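Local coordinates for archaeal flagellar ATP-binding protein FlaH (Methanocaldococcus jannaschii DSM 2661, PDB 4WIA) that probably binds ATP and magnesium as a RecA/KaiC-like P-loop accessory protein of the archaellum, the archaeal flagellum, with a suggested regulatory role in its assembly, at residues A[145-148]-A[149-153]; A[71-74]-A[75-79]; A[49-53]-A[54-58]; A[202-205]-A[206-209]. All blocks are in the same frame, centred on the assembly; numbering follows the deposited sequence.

Contact 1 of 4, residues A[145-148]-A[149-153]; sequences LMAF and FKRIT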
loop_
_atom_site.group_PDB
_atom_site.type_symbol
_atom_site.label_atom_id
_atom_site.label_comp_id
_atom_site.label_asym_id
_atom_site.label_seq_id
_atom_site.Cartn_x
_atom_site.Cartn_y
_atom_site.Cartn_z
ATOM N N LEU A 145 2.521 -35.269 -6.958
ATOM C CA LEU A 145 1.957 -33.953 -6.809
ATOM C C LEU A 145 2.807 -33.109 -5.866
ATOM O O LEU A 145 3.092 -31.941 -6.152
ATOM C CB LEU A 145 0.534 -34.050 -6.277
ATOM C CG LEU A 145 -0.192 -32.721 -6.118
ATOM C CD1 LEU A 145 -0.504 -32.097 -7.474
ATOM C CD2 LEU A 145 -1.439 -32.968 -5.291
HETATM N N MSE A 146 3.224 -33.725 -4.757
HETATM C CA MSE A 146 4.063 -33.025 -3.762
HETATM C C MSE A 146 5.363 -32.612 -4.390
HETATM O O MSE A 146 5.832 -31.512 -4.202
HETATM C CB MSE A 146 4.317 -33.842 -2.482
HETATM C CG MSE A 146 3.059 -34.099 -1.640
HETATM SE SE MSE A 146 1.979 -32.546 -1.097
HETATM C CE MSE A 146 3.199 -31.199 -1.857
ATOM N N ALA A 147 5.961 -33.507 -5.142
ATOM C CA ALA A 147 7.236 -33.217 -5.811
ATOM C C ALA A 147 7.080 -32.053 -6.770
ATOM O O ALA A 147 7.968 -31.224 -6.883
ATOM C CB ALA A 147 7.740 -34.464 -6.546
ATOM N N PHE A 148 5.946 -32.001 -7.455
ATOM C CA PHE A 148 5.678 -30.919 -8.359
ATOM C C PHE A 148 5.540 -29.584 -7.620
ATOM O O PHE A 148 6.109 -28.561 -8.019
ATOM C CB PHE A 148 4.394 -31.216 -9.136
ATOM C CG PHE A 148 3.860 -30.005 -9.847
ATOM C CD1 PHE A 148 4.444 -29.581 -11.029
ATOM C CD2 PHE A 148 2.888 -29.218 -9.258
ATOM C CE1 PHE A 148 4.014 -28.456 -11.668
ATOM C CE2 PHE A 148 2.431 -28.072 -9.899
ATOM C CZ PHE A 148 2.997 -27.687 -11.116
ATOM N N PHE A 149 4.733 -29.580 -6.564
ATOM C CA PHE A 149 4.615 -28.358 -5.695
ATOM C C PHE A 149 5.971 -27.886 -5.151
ATOM O O PHE A 149 6.251 -26.683 -5.144
ATOM C CB PHE A 149 3.655 -28.582 -4.522
ATOM C CG PHE A 149 2.196 -28.585 -4.896
ATOM C CD1 PHE A 149 1.748 -28.111 -6.106
ATOM C CD2 PHE A 149 1.280 -29.103 -4.007
ATOM C CE1 PHE A 149 0.425 -28.148 -6.423
ATOM C CE2 PHE A 149 -0.062 -29.118 -4.304
ATOM C CZ PHE A 149 -0.494 -28.623 -5.506
ATOM N N LYS A 150 6.792 -28.827 -4.712
ATOM C CA LYS A 150 8.163 -28.502 -4.263
ATOM C C LYS A 150 9.034 -27.811 -5.331
ATOM O O LYS A 150 9.841 -26.948 -5.034
ATOM C CB LYS A 150 8.878 -29.765 -3.731
ATOM C CG LYS A 150 8.376 -30.177 -2.358
ATOM C CD LYS A 150 8.297 -29.027 -1.355
ATOM C CE LYS A 150 7.702 -29.607 -0.070
ATOM N NZ LYS A 150 8.147 -29.047 1.207
ATOM N N ARG A 151 8.826 -28.216 -6.565
ATOM C CA ARG A 151 9.481 -27.671 -7.728
ATOM C C ARG A 151 9.010 -26.230 -7.936
ATOM O O ARG A 151 9.815 -25.324 -8.126
ATOM C CB ARG A 151 9.095 -28.588 -8.918
ATOM C CG ARG A 151 10.203 -29.113 -9.777
ATOM C CD ARG A 151 10.028 -30.625 -10.093
ATOM N NE ARG A 151 8.815 -30.939 -10.883
ATOM C CZ ARG A 151 8.131 -32.095 -10.871
ATOM N NH1 ARG A 151 7.027 -32.211 -11.617
ATOM N NH2 ARG A 151 8.525 -33.132 -10.118
ATOM N N ILE A 152 7.722 -25.982 -7.781
ATOM C CA ILE A 152 7.216 -24.608 -7.900
ATOM C C ILE A 152 7.626 -23.705 -6.704
ATOM O O ILE A 152 8.030 -22.544 -6.903
ATOM C CB ILE A 152 5.703 -24.604 -8.053
ATOM C CG1 ILE A 152 5.269 -25.405 -9.265
ATOM C CG2 ILE A 152 5.168 -23.193 -8.101
ATOM C CD1 ILE A 152 5.584 -24.779 -10.601
ATOM N N THR A 153 7.529 -24.206 -5.482
ATOM C CA THR A 153 7.941 -23.388 -4.309
ATOM C C THR A 153 9.417 -23.126 -4.318
ATOM O O THR A 153 9.867 -22.097 -3.825
ATOM C CB THR A 153 7.517 -23.982 -2.949
ATOM O OG1 THR A 153 7.977 -25.330 -2.799
ATOM C CG2 THR A 153 6.025 -23.997 -2.849
#
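Phe148 and Phe149, neighbours in helix 142-153 of this P-loop NTPase fold, meet rim to rim, their planes turned 52° apart and neither ring over the face of the other; Phe148 CD2 lies 3.5 Å from Phe149 CD1. Different first torsions bring the rims together with the planes inclined: CG of Phe148 is anti to its backbone N (chi1 166°), whereas that of Phe149 is anti to the carbonyl carbon. One turn on, Ile152 lays CG1 over a face of Phe148, 4.1 Å from the ring centroid, a CH-pi contact that suits a branched aliphatic chain. The guanidinium of Arg151 is placed differently: its NH1 reaches the edge of the same ring, with the two planes 80° apart, while its own face rests over Phe148 CA. Phe149 takes Leu145 CG above one face, offset toward the rim, and the buried ring packs on Ile159 and Cys161 of strand 158-163, so flat, apolar groups fill the seam between helix and sheet. The backbone keeps ordinary helical bonding, Phe149 N to Leu145 O at 2.9 Å and nearly straight. Met146, a selenomethionine bent at chi2 and chi3, brings CE to the edge of the Phe149 ring, 3.6 Å from CD2.

Contact 2 of 4, residues A[71-74]-A[75-79]; sequences IKQM and NSLNY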
loop_
_atom_site.group_PDB
_atom_site.type_symbol
_atom_site.label_atom_id
_atom_site.label_comp_id
_atom_site.label_asym_id
_atom_site.label_seq_id
_atom_site.Cartn_x
_atom_site.Cartn_y
_atom_site.Cartn_z
ATOM N N ILE A 71 -17.116 -13.859 -5.615
ATOM C CA ILE A 71 -17.188 -12.431 -5.461
ATOM C C ILE A 71 -18.127 -12.052 -4.293
ATOM O O ILE A 71 -17.791 -11.175 -3.489
ATOM C CB ILE A 71 -17.631 -11.774 -6.751
ATOM C CG1 ILE A 71 -16.503 -11.857 -7.772
ATOM C CG2 ILE A 71 -18.033 -10.313 -6.532
ATOM C CD1 ILE A 71 -17.022 -11.726 -9.183
ATOM N N LYS A 72 -19.280 -12.718 -4.192
ATOM C CA LYS A 72 -20.180 -12.440 -3.110
ATOM C C LYS A 72 -19.545 -12.788 -1.772
ATOM O O LYS A 72 -19.728 -12.049 -0.815
ATOM C CB LYS A 72 -21.500 -13.205 -3.206
ATOM C CG LYS A 72 -22.131 -13.096 -4.558
ATOM C CD LYS A 72 -23.613 -13.157 -4.480
ATOM C CE LYS A 72 -24.237 -14.498 -4.747
ATOM N NZ LYS A 72 -25.609 -14.246 -5.268
ATOM N N GLN A 73 -18.893 -13.947 -1.702
ATOM C CA GLN A 73 -18.314 -14.407 -0.468
ATOM C C GLN A 73 -17.197 -13.444 -0.015
ATOM O O GLN A 73 -17.189 -13.008 1.134
ATOM C CB GLN A 73 -17.745 -15.793 -0.631
ATOM C CG GLN A 73 -16.687 -16.130 0.393
ATOM C CD GLN A 73 -17.254 -16.391 1.763
ATOM O OE1 GLN A 73 -18.453 -16.300 1.961
ATOM N NE2 GLN A 73 -16.405 -16.743 2.719
HETATM N N MSE A 74 -16.355 -13.022 -0.961
HETATM C CA MSE A 74 -15.352 -12.003 -0.682
HETATM C C MSE A 74 -16.012 -10.687 -0.284
HETATM O O MSE A 74 -15.630 -10.047 0.688
HETATM C CB MSE A 74 -14.402 -11.777 -1.842
HETATM C CG MSE A 74 -13.666 -13.042 -2.099
HETATM SE SE MSE A 74 -12.336 -13.476 -0.726
HETATM C CE MSE A 74 -10.844 -12.393 -1.391
ATOM N N ASN A 75 -17.040 -10.270 -0.972
ATOM C CA ASN A 75 -17.694 -9.035 -0.607
ATOM C C ASN A 75 -18.318 -9.106 0.801
ATOM O O ASN A 75 -18.336 -8.114 1.546
ATOM C CB ASN A 75 -18.781 -8.705 -1.631
ATOM C CG ASN A 75 -19.490 -7.439 -1.283
ATOM O OD1 ASN A 75 -20.628 -7.463 -0.844
ATOM N ND2 ASN A 75 -18.838 -6.332 -1.499
ATOM N N SER A 76 -18.818 -10.289 1.158
ATOM C CA SER A 76 -19.515 -10.481 2.422
ATOM C C SER A 76 -18.532 -10.309 3.589
ATOM O O SER A 76 -18.921 -9.870 4.634
ATOM C CB SER A 76 -20.142 -11.864 2.521
ATOM O OG SER A 76 -19.132 -12.870 2.654
ATOM N N LEU A 77 -17.274 -10.637 3.353
ATOM C CA LEU A 77 -16.205 -10.428 4.310
ATOM C C LEU A 77 -15.520 -9.061 4.194
ATOM O O LEU A 77 -14.572 -8.744 4.953
ATOM C CB LEU A 77 -15.141 -11.510 4.105
ATOM C CG LEU A 77 -15.711 -12.914 4.282
ATOM C CD1 LEU A 77 -14.672 -13.962 4.007
ATOM C CD2 LEU A 77 -16.307 -13.153 5.649
ATOM N N ASN A 78 -15.990 -8.222 3.286
ATOM C CA ASN A 78 -15.304 -6.987 3.061
ATOM C C ASN A 78 -13.871 -7.179 2.653
ATOM O O ASN A 78 -12.992 -6.414 3.022
ATOM C CB ASN A 78 -15.360 -6.145 4.329
ATOM C CG ASN A 78 -15.641 -4.717 4.009
ATOM O OD1 ASN A 78 -16.836 -4.248 4.003
ATOM N ND2 ASN A 78 -14.607 -4.055 3.541
ATOM N N TYR A 79 -13.651 -8.206 1.834
ATOM C CA TYR A 79 -12.399 -8.419 1.187
ATOM C C TYR A 79 -12.668 -8.299 -0.291
ATOM O O TYR A 79 -12.259 -9.190 -1.056
ATOM C CB TYR A 79 -11.880 -9.857 1.411
ATOM C CG TYR A 79 -11.460 -10.240 2.791
ATOM C CD1 TYR A 79 -10.974 -9.292 3.698
ATOM C CD2 TYR A 79 -11.581 -11.555 3.220
ATOM C CE1 TYR A 79 -10.565 -9.653 4.956
ATOM C CE2 TYR A 79 -11.223 -11.919 4.512
ATOM C CZ TYR A 79 -10.706 -10.960 5.364
ATOM O OH TYR A 79 -10.361 -11.300 6.653
#
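A Schellman motif ends helix 67-76 here, with Asn78 at positive phi turning the chain out of the last helical turn. Tyr79 N reaches back to Met74 O at 2.9 Å, and Asn78 N bonds to Asn75 O at the same length. Asparagine suits the turning position because it tolerates left-handed backbone angles better than most residues, and its OD1 is held by Lys222. Met74, a selenomethionine, packs against the residue after the turn: bent at chi2 and chi3, it crosses Tyr79 at about a right angle, its CE 3.9 Å from Tyr79 CB and its SE near the ring plane, at the edge. The phenol itself leads away to Ile225, whose backbone N its OH binds, and its ring meets that of Tyr49. On another side of the helix, Gln73 and Leu77 pack one turn apart, with Gln73 NE2 3.5 Å from Leu77 CD1. The Gln73 chain bends at chi2 (74°); its NE2 is bonded to Gln45 OE1, and its side chain touches Val42, a probable ATP-binding residue. Gln73 O accepts from Leu77 N and from Ser76 OG, folded back onto the helix at an unusually short 2.5 Å whose exact value is doubtful.

Contact 3 of 4, residues A[49-53]-A[54-58]; sequences YGFLQ and NRYSV. With SO4 (sulfate ion), chain J.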
loop_
_atom_site.group_PDB
_atom_site.type_symbol
_atom_site.label_atom_id
_atom_site.label_comp_id
_atom_site.label_asym_id
_atom_site.label_seq_id
_atom_site.Cartn_x
_atom_site.Cartn_y
_atom_site.Cartn_z
ATOM N N TYR A 49 -6.539 -11.934 0.155
ATOM C CA TYR A 49 -6.746 -10.472 0.216
ATOM C C TYR A 49 -5.531 -9.708 0.708
ATOM O O TYR A 49 -5.189 -8.671 0.149
ATOM C CB TYR A 49 -7.963 -10.158 1.071
ATOM C CG TYR A 49 -8.433 -8.710 0.990
ATOM C CD1 TYR A 49 -9.024 -8.233 -0.149
ATOM C CD2 TYR A 49 -8.240 -7.828 2.046
ATOM C CE1 TYR A 49 -9.415 -6.925 -0.244
ATOM C CE2 TYR A 49 -8.656 -6.499 1.968
ATOM C CZ TYR A 49 -9.241 -6.064 0.826
ATOM O OH TYR A 49 -9.630 -4.787 0.769
ATOM N N GLY A 50 -4.874 -10.203 1.767
ATOM C CA GLY A 50 -3.608 -9.601 2.252
ATOM C C GLY A 50 -2.525 -9.510 1.179
ATOM O O GLY A 50 -2.016 -8.451 0.906
ATOM N N PHE A 51 -2.204 -10.649 0.545
ATOM C CA PHE A 51 -1.241 -10.654 -0.540
ATOM C C PHE A 51 -1.624 -9.642 -1.629
ATOM O O PHE A 51 -0.799 -8.838 -2.071
ATOM C CB PHE A 51 -1.169 -12.059 -1.185
ATOM C CG PHE A 51 -0.496 -13.112 -0.335
ATOM C CD1 PHE A 51 0.759 -12.909 0.156
ATOM C CD2 PHE A 51 -1.110 -14.309 -0.081
ATOM C CE1 PHE A 51 1.377 -13.871 0.901
ATOM C CE2 PHE A 51 -0.508 -15.299 0.667
ATOM C CZ PHE A 51 0.731 -15.053 1.211
ATOM N N LEU A 52 -2.875 -9.676 -2.075
ATOM C CA LEU A 52 -3.276 -8.778 -3.140
ATOM C C LEU A 52 -3.132 -7.302 -2.758
ATOM O O LEU A 52 -2.712 -6.476 -3.572
ATOM C CB LEU A 52 -4.715 -9.041 -3.553
ATOM C CG LEU A 52 -4.939 -10.333 -4.302
ATOM C CD1 LEU A 52 -6.418 -10.666 -4.279
ATOM C CD2 LEU A 52 -4.459 -10.177 -5.741
ATOM N N GLN A 53 -3.492 -6.945 -1.527
ATOM C CA GLN A 53 -3.391 -5.553 -1.104
ATOM C C GLN A 53 -1.942 -5.147 -0.982
ATOM O O GLN A 53 -1.622 -3.974 -1.081
ATOM C CB GLN A 53 -4.086 -5.364 0.260
ATOM C CG GLN A 53 -5.592 -5.475 0.191
ATOM C CD GLN A 53 -6.143 -4.386 -0.662
ATOM O OE1 GLN A 53 -5.834 -3.228 -0.478
ATOM N NE2 GLN A 53 -6.930 -4.730 -1.589
ATOM N N ASN A 54 -1.056 -6.100 -0.737
ATOM C CA ASN A 54 0.360 -5.778 -0.662
ATOM C C ASN A 54 1.128 -5.975 -1.978
ATOM O O ASN A 54 2.332 -6.088 -1.962
ATOM C CB ASN A 54 0.989 -6.556 0.489
ATOM C CG ASN A 54 0.570 -5.972 1.816
ATOM O OD1 ASN A 54 1.193 -5.073 2.289
ATOM N ND2 ASN A 54 -0.478 -6.499 2.416
ATOM N N ARG A 55 0.396 -6.009 -3.088
ATOM C CA ARG A 55 0.958 -5.952 -4.458
ATOM C C ARG A 55 1.569 -7.273 -4.923
ATOM O O ARG A 55 2.392 -7.283 -5.821
ATOM C CB ARG A 55 1.973 -4.821 -4.619
ATOM C CG ARG A 55 1.484 -3.451 -4.143
ATOM C CD ARG A 55 0.306 -2.988 -4.978
ATOM N NE ARG A 55 -0.279 -1.808 -4.408
ATOM C CZ ARG A 55 -1.240 -1.064 -4.960
ATOM N NH1 ARG A 55 -1.708 -0.032 -4.277
ATOM N NH2 ARG A 55 -1.695 -1.271 -6.173
ATOM N N TYR A 56 1.114 -8.373 -4.333
ATOM C CA TYR A 56 1.335 -9.709 -4.892
ATOM C C TYR A 56 0.150 -10.164 -5.806
ATOM O O TYR A 56 -0.928 -9.593 -5.777
ATOM C CB TYR A 56 1.562 -10.723 -3.788
ATOM C CG TYR A 56 2.709 -10.358 -2.868
ATOM C CD1 TYR A 56 4.005 -10.720 -3.184
ATOM C CD2 TYR A 56 2.497 -9.626 -1.699
ATOM C CE1 TYR A 56 5.066 -10.393 -2.377
ATOM C CE2 TYR A 56 3.548 -9.280 -0.875
ATOM C CZ TYR A 56 4.821 -9.659 -1.214
ATOM O OH TYR A 56 5.856 -9.385 -0.439
ATOM N N SER A 57 0.413 -11.140 -6.674
ATOM C CA SER A 57 -0.607 -11.699 -7.511
ATOM C C SER A 57 -0.989 -13.055 -6.937
ATOM O O SER A 57 -0.181 -13.681 -6.306
ATOM C CB SER A 57 -0.108 -11.862 -8.927
ATOM O OG SER A 57 1.102 -12.625 -8.974
ATOM N N VAL A 58 -2.245 -13.459 -7.122
ATOM C CA VAL A 58 -2.740 -14.670 -6.572
ATOM C C VAL A 58 -3.533 -15.447 -7.634
ATOM O O VAL A 58 -4.321 -14.856 -8.374
ATOM C CB VAL A 58 -3.663 -14.366 -5.379
ATOM C CG1 VAL A 58 -4.267 -15.643 -4.835
ATOM C CG2 VAL A 58 -2.895 -13.670 -4.274
HETATM S S SO4 J . -2.631 -3.427 -8.816
HETATM O O1 SO4 J . -2.781 -2.049 -9.389
HETATM O O2 SO4 J . -1.606 -3.401 -7.713
HETATM O O3 SO4 J . -3.792 -4.116 -8.288
HETATM O O4 SO4 J . -2.075 -4.229 -9.975
#
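The ring of Tyr56 turns its edge to the backbone of helix 40-53, with Phe51 O lying in the ring plane 3.4 Å from CD2, while CD2 in turn meets the edge of the Phe51 ring. Tyr49, a turn before the helix end, has Gln53 CG over one face of its ring, and the Arg55 guanidinium receives a sulfate at its edge. These groups belong to, or lie beside, the Schellman motif that ends the helix following the P-loop: Arg55, at positive phi, is the C-prime residue, Tyr56 N returns to Phe51 O at 3.0 Å, and Arg55 N bonds to Leu52 O from well above the carbonyl plane. Asn54 adds a side-chain bond to this end. With CG anti to its carbonyl carbon (chi1 -73°), its amide turns back so that ND2 gives an almost straight bond of 2.9 Å to Gly50 O, which also accepts Asn54 N; ND2 comes from above the carbonyl plane, yet the oxygen lies in the plane of the amide. Asparagine suits the place because a short amide can fold back to a carbonyl of the last turn. Beyond the turn the chain enters strand 58-62, and Val58 CG2 packs 3.9 Å from both Phe51 CB and Leu52 CG, joining the helix to the sheet. Arg55 NH1 is hydrogen-bonded to OE1 of Gln53 of the second subunit. The sulfate, probably from the crystallisation liquor, is shared with Lys84 and with Ser12 and Arg13 of the second subunit; Arg55 NH2 holds its O2 at 2.6 Å.

Contact 4 of 4, residues A[202-205]-A[206-209]; sequences LKYN and MAPG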
loop_
_atom_site.group_PDB
_atom_site.type_symbol
_atom_site.label_atom_id
_atom_site.label_comp_id
_atom_site.label_asym_id
_atom_site.label_seq_id
_atom_site.Cartn_x
_atom_site.Cartn_y
_atom_site.Cartn_z
ATOM N N LEU A 202 0.958 -26.337 13.569
ATOM C CA LEU A 202 1.674 -27.524 14.015
ATOM C C LEU A 202 3.106 -27.546 13.556
ATOM O O LEU A 202 3.912 -28.178 14.169
ATOM C CB LEU A 202 0.985 -28.764 13.522
ATOM C CG LEU A 202 -0.467 -28.902 13.931
ATOM C CD1 LEU A 202 -1.096 -30.099 13.233
ATOM C CD2 LEU A 202 -0.573 -29.037 15.429
ATOM N N LYS A 203 3.444 -26.794 12.528
ATOM C CA LYS A 203 4.783 -26.843 11.972
ATOM C C LYS A 203 4.969 -25.625 11.137
ATOM O O LYS A 203 4.043 -25.182 10.490
ATOM C CB LYS A 203 4.857 -28.075 11.094
ATOM C CG LYS A 203 6.126 -28.301 10.305
ATOM C CD LYS A 203 5.851 -29.495 9.383
ATOM C CE LYS A 203 6.988 -29.846 8.492
ATOM N NZ LYS A 203 6.504 -30.852 7.521
ATOM N N TYR A 204 6.164 -25.067 11.149
ATOM C CA TYR A 204 6.425 -23.827 10.464
ATOM C C TYR A 204 7.886 -23.734 10.161
ATOM O O TYR A 204 8.628 -23.076 10.864
ATOM C CB TYR A 204 5.998 -22.631 11.360
ATOM C CG TYR A 204 5.784 -21.278 10.655
ATOM C CD1 TYR A 204 6.018 -21.122 9.300
ATOM C CD2 TYR A 204 5.381 -20.158 11.377
ATOM C CE1 TYR A 204 5.833 -19.883 8.684
ATOM C CE2 TYR A 204 5.201 -18.930 10.795
ATOM C CZ TYR A 204 5.417 -18.783 9.443
ATOM O OH TYR A 204 5.206 -17.551 8.836
ATOM N N ASN A 205 8.333 -24.402 9.109
ATOM C CA ASN A 205 9.711 -24.254 8.647
ATOM C C ASN A 205 9.897 -22.837 8.124
ATOM O O ASN A 205 9.009 -22.258 7.432
ATOM C CB ASN A 205 10.019 -25.186 7.489
ATOM C CG ASN A 205 9.813 -26.649 7.817
ATOM O OD1 ASN A 205 9.842 -27.058 8.962
ATOM N ND2 ASN A 205 9.578 -27.458 6.768
HETATM N N MSE A 206 11.085 -22.333 8.346
HETATM C CA MSE A 206 11.493 -21.008 7.897
HETATM C C MSE A 206 10.685 -19.935 8.598
HETATM O O MSE A 206 10.550 -18.775 8.094
HETATM C CB MSE A 206 11.398 -20.844 6.386
HETATM C CG MSE A 206 11.679 -22.091 5.544
HETATM SE SE MSE A 206 11.509 -21.632 3.628
HETATM C CE MSE A 206 9.746 -22.377 3.198
ATOM N N ALA A 207 10.130 -20.297 9.762
ATOM C CA ALA A 207 9.339 -19.332 10.547
ATOM C C ALA A 207 10.165 -18.087 10.613
ATOM O O ALA A 207 11.308 -18.137 11.023
ATOM C CB ALA A 207 9.078 -19.876 11.935
ATOM N N PRO A 208 9.643 -16.985 10.119
ATOM C CA PRO A 208 10.392 -15.734 10.019
ATOM C C PRO A 208 10.516 -14.956 11.300
ATOM O O PRO A 208 11.198 -13.923 11.331
ATOM C CB PRO A 208 9.522 -14.908 9.119
ATOM C CG PRO A 208 8.163 -15.363 9.438
ATOM C CD PRO A 208 8.261 -16.825 9.647
ATOM N N GLY A 209 9.885 -15.427 12.359
ATOM C CA GLY A 209 10.012 -14.777 13.662
ATOM C C GLY A 209 9.090 -15.445 14.634
ATOM O O GLY A 209 8.354 -16.392 14.262
#
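The chain from Tyr204 to Ala207 makes a type II beta turn as strand 194-204 ends, closed by a weak bond from Ala207 N to Tyr204 O at 3.3 Å. Asn205 and Met206 take the two corner positions, and Met206, a selenomethionine, adopts the positive phi (65°) that the second corner of such a turn requires. The side-chain contact is carried by Tyr204. Its CG is anti to the backbone N (chi1 -161°), which lays the ring back along the turn, where one face receives Ala207: CA sits 3.8 Å from the ring centroid and only 4° off the normal, a CH-pi contact directly over the centre, while CB is offset toward CD2 at 3.7 Å. The small alanine lets the backbone itself approach the ring. Farther out, Pro208 crosses the tyrosine at about a right angle and presses its CD against the phenol end, 3.5 Å from CZ. A proline suits this place because its rigid ring offers an apolar CD beside the aromatic carbons. The hydroxyl is bonded to Ile20 O, and Tyr211 meets the ring edge-to-face. Just before Tyr204, Leu202 and Lys203 both face Leu183 in a classic beta bulge, and Lys203 NZ is held by the carbonyls of Ala180 and Arg177. The whole runs from a bulge into a type II turn, at the end of an inner strand of the mixed beta-sheet of this P-loop NTPase fold.

How the contacts relate
All four contacts are local, lying within one P-loop NTPase domain: contacts 2 and 3 cap helices, contact 4 follows a strand, and contact 1 lies within a helix. Contacts 2 and 3 are neighbours, with centres 15 Å apart, and touch where Tyr79 O packs 3.5 Å from Tyr49 CD1. Contact 2 comes nearest the predicted nucleotide site, the side chain of Gln73 being about 4 Å from that of Val42, whereas contact 3 holds the sulfate at a subunit boundary. Contact 1 lies across the centre of the chain from contact 2, 30 Å between centres, as does contact 4 at 29 Å. Contacts 1 and 4 approach to about 6 Å between nearest atoms without touching.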